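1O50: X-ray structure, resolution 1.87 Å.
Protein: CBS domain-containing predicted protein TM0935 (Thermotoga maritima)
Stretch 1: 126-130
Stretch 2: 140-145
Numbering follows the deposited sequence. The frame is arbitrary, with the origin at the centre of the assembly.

Stretch 1, residues 126-130: IQEMP
Stretch 2 140-145: GDLNSL

Residues 128-130 and 140-143 form neighbouring antiparallel strands, their axes 4.7 Å apart at closest approach and their N-to-C directions at 159°. The register pairs Glu128 with Asn143 (CA-CA 4.1 Å), Met129 with Leu142 (CA-CA 5.3 Å) and Pro130 with Asp141 (CA-CA 4.5 Å). Met129-Leu142 is the hydrogen-bonded pair: Met129 N donates to Leu142 O and Leu142 N to Met129 O, both at 2.9 Å. In the flanking non-hydrogen-bonded pairs the CA atoms lie closer together, and Glu128 CA makes a CA-H...O contact of 3.2 Å with Leu142 O.

Gln127, just before its strand (phi/psi -124/18°), is the residue most covered by the opposing stretch. Its carbonyl extends the ladder by accepting from Ser144 N, the first residue of a helix (Ser144 N to Gln127 O, 3.0 Å). Its side chain (chi1 m, chi2 t, chi3 42°) brings OE1 to Ser144 OG (chi1 p), which donates a 2.8 Å hydrogen bond. Backbone and side chain thus both tie Gln127 to the start of the helix, where Asn143 (chi1 p) is the N-cap.

Leu142 (chi1 t, chi2 p; phi/psi -138/132°) shares a sheet face with Met129 (chi1 m at -88°, chi2 t, chi3 m; -140/149°). Their apolar ends meet loosely, Met129 CE lying 4.3 Å from Leu142 CD2.

The other face carries Glu128, Pro130, Asp141 and Asn143. Glu128 (chi1 t, chi2 t, chi3 -3°; -161/132°) extends diagonally to Asp141 (chi1 t, chi2 27°; -142/153°), placing Glu128 OE2 only 2.4 Å from Asp141 OD2. Two carboxylates so close would repel if both were charged, so one probably carries a proton. A water accepts from Asn143 ND2 (3.0 Å to the water oxygen) and donates weakly to Glu128 OE1 (3.3 Å from that oxygen), bridging Glu128 and Asn143, the pair that face each other in the register.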

# COMPACT_ATOMS: atom_id res chain seq x y z
N ILE A 126 -2.35 0.27 7.74
CA ILE A 126 -0.97 0.30 7.27
C ILE A 126 -0.56 -1.10 6.75
O ILE A 126 -1.18 -2.08 7.11
CB ILE A 126 -0.02 0.76 8.42
CG1 ILE A 126 -0.04 -0.25 9.55
CG2 ILE A 126 -0.42 2.18 8.97
CD1 ILE A 126 0.69 0.17 10.80
N GLN A 127 0.46 -1.18 5.90
CA GLN A 127 0.98 -2.43 5.36
C GLN A 127 2.48 -2.68 5.61
O GLN A 127 3.12 -3.51 4.93
CB GLN A 127 0.66 -2.49 3.86
CG GLN A 127 -0.83 -2.44 3.60
CD GLN A 127 -1.24 -2.80 2.22
OE1 GLN A 127 -0.71 -3.72 1.66
NE2 GLN A 127 -2.27 -2.12 1.69
N GLU A 128 3.07 -1.97 6.57
CA GLU A 128 4.50 -2.17 6.90
C GLU A 128 4.70 -1.58 8.26
O GLU A 128 4.23 -0.48 8.55
CB GLU A 128 5.43 -1.48 5.93
CG GLU A 128 6.89 -1.86 6.10
CD GLU A 128 7.85 -1.16 5.17
OE1 GLU A 128 7.41 -0.40 4.33
OE2 GLU A 128 9.09 -1.38 5.26
N MET A 129 5.36 -2.36 9.10
CA MET A 129 5.53 -2.02 10.49
C MET A 129 6.92 -2.41 10.83
O MET A 129 7.42 -3.39 10.31
CB MET A 129 4.62 -2.87 11.38
CG MET A 129 3.30 -2.30 11.58
SD MET A 129 2.25 -3.22 12.73
CE MET A 129 2.21 -4.68 11.91
N PRO A 130 7.54 -1.69 11.78
CA PRO A 130 8.88 -2.04 12.22
C PRO A 130 8.78 -3.07 13.33
O PRO A 130 7.77 -3.12 14.01
CB PRO A 130 9.40 -0.71 12.76
CG PRO A 130 8.21 -0.07 13.33
CD PRO A 130 7.04 -0.50 12.50
N GLY A 140 14.16 -5.11 12.87
CA GLY A 140 13.66 -5.81 11.69
C GLY A 140 12.44 -5.11 11.13
O GLY A 140 12.07 -4.05 11.61
N ASP A 141 11.81 -5.70 10.11
CA ASP A 141 10.69 -5.08 9.40
C ASP A 141 9.62 -6.14 9.03
O ASP A 141 9.92 -7.31 8.85
CB ASP A 141 11.27 -4.42 8.12
CG ASP A 141 10.43 -3.32 7.58
OD1 ASP A 141 9.68 -2.67 8.36
OD2 ASP A 141 10.42 -3.08 6.35
N LEU A 142 8.37 -5.71 8.91
CA LEU A 142 7.29 -6.62 8.52
C LEU A 142 6.38 -5.96 7.54
O LEU A 142 5.98 -4.87 7.81
CB LEU A 142 6.47 -7.01 9.76
CG LEU A 142 5.34 -8.03 9.56
CD1 LEU A 142 5.85 -9.39 9.12
CD2 LEU A 142 4.54 -8.17 10.83
N ASN A 143 6.02 -6.59 6.43
CA ASN A 143 4.98 -6.04 5.55
C ASN A 143 3.87 -7.00 5.24
O ASN A 143 3.93 -8.18 5.55
CB ASN A 143 5.59 -5.41 4.27
CG ASN A 143 6.07 -6.40 3.24
OD1 ASN A 143 5.92 -7.61 3.38
ND2 ASN A 143 6.64 -5.89 2.17
N SER A 144 2.79 -6.46 4.68
CA SER A 144 1.65 -7.27 4.32
C SER A 144 1.98 -8.43 3.37
O SER A 144 1.37 -9.48 3.43
CB SER A 144 0.56 -6.37 3.71
OG SER A 144 1.01 -5.70 2.54
N LEU A 145 2.98 -8.27 2.52
CA LEU A 145 3.27 -9.29 1.55
C LEU A 145 3.86 -10.52 2.24
O LEU A 145 3.61 -11.64 1.83
CB LEU A 145 4.23 -8.75 0.47
CG LEU A 145 3.91 -7.40 -0.19
CD1 LEU A 145 4.85 -7.21 -1.39
CD2 LEU A 145 2.47 -7.25 -0.60
O HOH W 1 7.16 -2.89 2.15